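Local coordinates for protein fimbrial subunit type 1 (PDB 3UXF) that forms the shaft of type 1 fimbriae as their major subunit, on the surface of the oral bacterium Actinomyces oris, at residues S197-I209 and T294-V308. Residues are numbered along the deposited sequence; the frame is centred on the assembly and turned at random.
Sequences SGRDITYTITTSI and TKLQVTLNAKFDAAV
Tyr203 and Leu300 exchange two backbone hydrogen bonds, Tyr203 N to Leu300 O and Leu300 N to Tyr203 O, both 2.8 Å, and the pattern recurs at Ile201–Ala302, Ile205–Val298 and Thr207–Leu296. On the buried face, the methyl CD1 of Ile205 approaches CD1 of Leu300 obliquely at 4.2 Å, while small Ala302 leaves room for the Tyr203 ring; Tyr203 CE2 lies 3.9 Å from Ala302 CB. Ile201 CD1 reaches CE2 of Phe304 (3.9 Å), whose ring edge also meets the Arg199 carbonyl. The other face is partly exposed and suits threonines: beta-branching favours extended strands, and hydroxyls can bind water. Thr202 CG2, anti to its own N, presses on Thr299 CG2 at a tight 3.5 Å. The same rotamer turns the hydroxyls of Thr204 and Thr299 to one shared water. At one end Lys295 runs across the methyl of Thr206 and bends at its last torsion (chi4 -114°), bringing NZ 2.9 Å from Ser208 OG, which Ser183 and Gly184 also bind. Gly198 has a positive phi (97°), which suits glycine, and its CA lies 3.9 Å from Ala306 O. Strands 201-208 and 295-302 are neighbours in one antiparallel sheet, flanked by 185-190 and 241-245; its apolar face packs on 312-321, 224-229 and 344-362, as in a beta sandwich, this pilin's fold.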
loop_
_atom_site.group_PDB
_atom_site.type_symbol
_atom_site.label_atom_id
_atom_site.label_comp_id
_atom_site.label_asym_id
_atom_site.label_seq_id
_atom_site.Cartn_x
_atom_site.Cartn_y
_atom_site.Cartn_z
ATOM N N SER A 197 4.690 -20.867 -9.736
ATOM C CA SER A 197 5.368 -19.689 -10.252
ATOM C C SER A 197 5.117 -19.551 -11.738
ATOM O O SER A 197 5.047 -20.535 -12.479
ATOM C CB SER A 197 6.880 -19.731 -9.961
ATOM O OG SER A 197 7.485 -20.899 -10.536
ATOM N N GLY A 198 5.011 -18.292 -12.140
ATOM C CA GLY A 198 4.774 -17.981 -13.534
ATOM C C GLY A 198 3.321 -17.735 -13.875
ATOM O O GLY A 198 3.011 -17.270 -14.969
ATOM N N ARG A 199 2.408 -18.076 -12.969
ATOM C CA ARG A 199 1.003 -17.769 -13.178
ATOM C C ARG A 199 0.744 -16.283 -12.886
ATOM O O ARG A 199 1.484 -15.622 -12.150
ATOM C CB ARG A 199 0.144 -18.627 -12.237
ATOM C CG ARG A 199 0.417 -20.143 -12.354
ATOM C CD ARG A 199 0.304 -20.626 -13.781
ATOM N NE ARG A 199 -1.109 -20.830 -14.135
ATOM C CZ ARG A 199 -1.532 -21.297 -15.312
ATOM N NH1 ARG A 199 -0.657 -21.612 -16.259
ATOM N NH2 ARG A 199 -2.832 -21.441 -15.545
ATOM N N ASP A 200 -0.340 -15.778 -13.469
ATOM C CA ASP A 200 -0.684 -14.369 -13.382
ATOM C C ASP A 200 -0.860 -13.910 -11.935
ATOM O O ASP A 200 -1.493 -14.616 -11.147
ATOM C CB ASP A 200 -2.011 -14.147 -14.103
ATOM C CG ASP A 200 -1.923 -14.404 -15.615
ATOM O OD1 ASP A 200 -0.805 -14.535 -16.161
ATOM O OD2 ASP A 200 -3.001 -14.502 -16.245
ATOM N N ILE A 201 -0.387 -12.709 -11.628
ATOM C CA ILE A 201 -0.611 -12.123 -10.305
ATOM C C ILE A 201 -1.311 -10.784 -10.521
ATOM O O ILE A 201 -0.990 -10.074 -11.458
ATOM C CB ILE A 201 0.738 -11.967 -9.559
ATOM C CG1 ILE A 201 1.232 -13.363 -9.099
ATOM C CG2 ILE A 201 0.625 -10.966 -8.367
ATOM C CD1 ILE A 201 2.633 -13.366 -8.469
ATOM N N THR A 202 -2.258 -10.413 -9.661
ATOM C CA THR A 202 -2.968 -9.157 -9.856
ATOM C C THR A 202 -2.593 -8.157 -8.760
ATOM O O THR A 202 -2.598 -8.510 -7.574
ATOM C CB THR A 202 -4.487 -9.344 -9.755
ATOM O OG1 THR A 202 -4.932 -10.382 -10.656
ATOM C CG2 THR A 202 -5.206 -8.048 -10.111
ATOM N N TYR A 203 -2.259 -6.935 -9.155
ATOM C CA TYR A 203 -2.017 -5.875 -8.179
ATOM C C TYR A 203 -3.132 -4.845 -8.204
ATOM O O TYR A 203 -3.662 -4.511 -9.275
ATOM C CB TYR A 203 -0.704 -5.164 -8.501
ATOM C CG TYR A 203 0.531 -6.015 -8.262
ATOM C CD1 TYR A 203 0.809 -6.544 -7.015
ATOM C CD2 TYR A 203 1.435 -6.259 -9.288
ATOM C CE1 TYR A 203 1.934 -7.280 -6.766
ATOM C CE2 TYR A 203 2.596 -7.002 -9.054
ATOM C CZ TYR A 203 2.838 -7.521 -7.806
ATOM O OH TYR A 203 3.981 -8.266 -7.572
ATOM N N THR A 204 -3.537 -4.367 -7.022
ATOM C CA THR A 204 -4.615 -3.392 -6.940
ATOM C C THR A 204 -4.109 -2.243 -6.118
ATOM O O THR A 204 -3.684 -2.430 -4.973
ATOM C CB THR A 204 -5.881 -3.980 -6.286
ATOM O OG1 THR A 204 -6.262 -5.203 -6.942
ATOM C CG2 THR A 204 -7.040 -2.943 -6.318
ATOM N N ILE A 205 -4.080 -1.049 -6.716
ATOM C CA ILE A 205 -3.554 0.133 -6.041
ATOM C C ILE A 205 -4.707 1.107 -5.807
ATOM O O ILE A 205 -5.447 1.427 -6.716
ATOM C CB ILE A 205 -2.492 0.840 -6.902
ATOM C CG1 ILE A 205 -1.374 -0.135 -7.252
ATOM C CG2 ILE A 205 -1.977 2.093 -6.187
ATOM C CD1 ILE A 205 -0.596 0.333 -8.450
ATOM N N THR A 206 -4.903 1.553 -4.563
ATOM C CA THR A 206 -6.042 2.385 -4.256
ATOM C C THR A 206 -5.554 3.649 -3.595
ATOM O O THR A 206 -4.861 3.582 -2.573
ATOM C CB THR A 206 -7.033 1.628 -3.319
ATOM O OG1 THR A 206 -7.356 0.357 -3.903
ATOM C CG2 THR A 206 -8.336 2.397 -3.162
ATOM N N THR A 207 -5.889 4.784 -4.190
ATOM C CA THR A 207 -5.298 6.069 -3.753
ATOM C C THR A 207 -6.366 7.124 -3.492
ATOM O O THR A 207 -7.265 7.351 -4.323
ATOM C CB THR A 207 -4.323 6.616 -4.814
ATOM O OG1 THR A 207 -4.955 6.608 -6.097
ATOM C CG2 THR A 207 -3.104 5.750 -4.892
ATOM N N SER A 208 -6.230 7.844 -2.368
ATOM C CA SER A 208 -7.107 8.994 -2.116
ATOM C C SER A 208 -7.016 10.029 -3.228
ATOM O O SER A 208 -5.990 10.137 -3.938
ATOM C CB SER A 208 -6.736 9.649 -0.775
ATOM O OG SER A 208 -7.070 8.785 0.276
ATOM N N ILE A 209 -8.075 10.830 -3.358
ATOM C CA ILE A 209 -8.145 11.899 -4.344
ATOM C C ILE A 209 -8.309 13.216 -3.565
ATOM O O ILE A 209 -9.146 13.290 -2.677
ATOM C CB ILE A 209 -9.386 11.705 -5.232
ATOM C CG1 ILE A 209 -9.252 10.385 -6.028
ATOM C CG2 ILE A 209 -9.545 12.842 -6.180
ATOM C CD1 ILE A 209 -10.560 9.940 -6.689
ATOM N N THR A 294 -13.855 8.016 -1.614
ATOM C CA THR A 294 -13.940 8.057 -3.072
ATOM C C THR A 294 -12.505 8.080 -3.560
ATOM O O THR A 294 -11.793 9.050 -3.305
ATOM C CB THR A 294 -14.628 9.338 -3.495
ATOM O OG1 THR A 294 -15.937 9.362 -2.889
ATOM C CG2 THR A 294 -14.752 9.423 -5.003
ATOM N N LYS A 295 -12.058 7.007 -4.222
ATOM C CA LYS A 295 -10.611 6.810 -4.457
ATOM C C LYS A 295 -10.377 6.352 -5.876
ATOM O O LYS A 295 -11.297 5.829 -6.531
ATOM C CB LYS A 295 -10.079 5.749 -3.509
ATOM C CG LYS A 295 -10.029 6.280 -2.061
ATOM C CD LYS A 295 -9.394 5.278 -1.155
ATOM C CE LYS A 295 -9.338 5.810 0.270
ATOM N NZ LYS A 295 -7.946 6.042 0.739
ATOM N N LEU A 296 -9.156 6.525 -6.373
ATOM C CA LEU A 296 -8.807 5.880 -7.658
ATOM C C LEU A 296 -8.340 4.457 -7.374
ATOM O O LEU A 296 -7.634 4.201 -6.416
ATOM C CB LEU A 296 -7.716 6.653 -8.428
ATOM C CG LEU A 296 -7.691 6.343 -9.946
ATOM C CD1 LEU A 296 -8.807 6.988 -10.714
ATOM C CD2 LEU A 296 -6.344 6.720 -10.556
ATOM N N GLN A 297 -8.757 3.517 -8.218
ATOM C CA GLN A 297 -8.313 2.151 -8.067
ATOM C C GLN A 297 -7.706 1.705 -9.405
ATOM O O GLN A 297 -8.363 1.701 -10.459
ATOM C CB GLN A 297 -9.480 1.216 -7.710
ATOM C CG GLN A 297 -9.067 -0.197 -7.497
ATOM C CD GLN A 297 -10.264 -1.134 -7.537
ATOM O OE1 GLN A 297 -10.765 -1.492 -8.625
ATOM N NE2 GLN A 297 -10.758 -1.499 -6.365
ATOM N N VAL A 298 -6.435 1.335 -9.344
ATOM C CA VAL A 298 -5.714 0.863 -10.520
ATOM C C VAL A 298 -5.455 -0.639 -10.354
ATOM O O VAL A 298 -4.827 -1.058 -9.394
ATOM C CB VAL A 298 -4.375 1.626 -10.669
ATOM C CG1 VAL A 298 -3.482 0.971 -11.730
ATOM C CG2 VAL A 298 -4.610 3.083 -11.031
ATOM N N THR A 299 -5.843 -1.426 -11.351
ATOM C CA THR A 299 -5.554 -2.871 -11.328
ATOM C C THR A 299 -4.501 -3.103 -12.394
ATOM O O THR A 299 -4.698 -2.649 -13.541
ATOM C CB THR A 299 -6.813 -3.692 -11.649
ATOM O OG1 THR A 299 -7.824 -3.409 -10.674
ATOM C CG2 THR A 299 -6.485 -5.191 -11.620
ATOM N N LEU A 300 -3.395 -3.742 -11.995
ATOM C CA LEU A 300 -2.326 -4.128 -12.926
ATOM C C LEU A 300 -2.297 -5.628 -12.961
ATOM O O LEU A 300 -2.309 -6.282 -11.906
ATOM C CB LEU A 300 -0.980 -3.555 -12.486
ATOM C CG LEU A 300 -0.899 -2.017 -12.454
ATOM C CD1 LEU A 300 0.526 -1.578 -11.999
ATOM C CD2 LEU A 300 -1.294 -1.417 -13.811
ATOM N N ASN A 301 -2.246 -6.199 -14.165
ATOM C CA ASN A 301 -2.257 -7.653 -14.291
ATOM C C ASN A 301 -0.850 -8.103 -14.655
ATOM O O ASN A 301 -0.449 -8.032 -15.831
ATOM C CB ASN A 301 -3.278 -8.023 -15.352
ATOM C CG ASN A 301 -4.681 -7.561 -14.979
ATOM O OD1 ASN A 301 -5.321 -8.070 -14.016
ATOM N ND2 ASN A 301 -5.204 -6.627 -15.769
ATOM N N ALA A 302 -0.093 -8.549 -13.656
ATOM C CA ALA A 302 1.311 -8.851 -13.832
ATOM C C ALA A 302 1.480 -10.223 -14.460
ATOM O O ALA A 302 0.899 -11.198 -14.009
ATOM C CB ALA A 302 2.024 -8.807 -12.498
ATOM N N LYS A 303 2.287 -10.285 -15.513
ATOM C CA LYS A 303 2.509 -11.527 -16.233
ATOM C C LYS A 303 3.983 -11.822 -16.257
ATOM O O LYS A 303 4.811 -10.897 -16.190
ATOM C CB LYS A 303 2.073 -11.320 -17.677
ATOM C CG LYS A 303 0.596 -10.966 -17.878
ATOM C CD LYS A 303 -0.304 -12.128 -17.666
ATOM C CE LYS A 303 -1.710 -11.858 -18.242
ATOM N NZ LYS A 303 -2.609 -10.908 -17.469
ATOM N N PHE A 304 4.322 -13.105 -16.403
ATOM C CA PHE A 304 5.700 -13.564 -16.333
ATOM C C PHE A 304 5.987 -14.534 -17.474
ATOM O O PHE A 304 5.086 -15.171 -17.982
ATOM C CB PHE A 304 5.936 -14.341 -15.020
ATOM C CG PHE A 304 5.559 -13.539 -13.782
ATOM C CD1 PHE A 304 6.453 -12.657 -13.225
ATOM C CD2 PHE A 304 4.305 -13.719 -13.217
ATOM C CE1 PHE A 304 6.089 -11.896 -12.087
ATOM C CE2 PHE A 304 3.943 -12.973 -12.077
ATOM C CZ PHE A 304 4.836 -12.074 -11.531
ATOM N N ASP A 305 7.262 -14.697 -17.800
ATOM C CA ASP A 305 7.626 -15.904 -18.546
ATOM C C ASP A 305 7.382 -17.077 -17.608
ATOM O O ASP A 305 7.674 -16.978 -16.400
ATOM C CB ASP A 305 9.099 -15.869 -18.920
ATOM C CG ASP A 305 9.402 -14.819 -19.965
ATOM O OD1 ASP A 305 8.550 -14.619 -20.872
ATOM O OD2 ASP A 305 10.485 -14.199 -19.878
ATOM N N ALA A 306 6.904 -18.181 -18.153
ATOM C CA ALA A 306 6.619 -19.350 -17.333
ATOM C C ALA A 306 7.788 -19.760 -16.464
ATOM O O ALA A 306 7.566 -20.103 -15.298
ATOM C CB ALA A 306 6.148 -20.527 -18.196
ATOM N N ALA A 307 9.017 -19.715 -16.976
ATOM C CA ALA A 307 10.140 -20.201 -16.183
ATOM C C ALA A 307 10.802 -19.152 -15.324
ATOM O O ALA A 307 11.940 -19.332 -14.895
ATOM C CB ALA A 307 11.172 -20.880 -17.096
ATOM N N VAL A 308 10.064 -18.061 -15.035
ATOM C CA VAL A 308 10.612 -16.973 -14.232
ATOM C C VAL A 308 11.217 -17.457 -12.926
ATOM O O VAL A 308 10.659 -18.320 -12.264
ATOM C CB VAL A 308 9.520 -15.942 -13.909
ATOM C CG1 VAL A 308 8.332 -16.588 -13.173
ATOM C CG2 VAL A 308 10.074 -14.773 -13.100
HETATM O O HOH W 1 8.752 -20.127 -12.836
HETATM O O HOH W 2 1.967 -14.891 -16.083
HETATM O O HOH W 3 -4.258 -10.544 -13.227
HETATM O O HOH W 4 -8.382 -5.175 -8.747
HETATM O O HOH W 5 -9.763 -0.812 -3.841
HETATM O O HOH W 6 -10.296 10.219 -1.567
#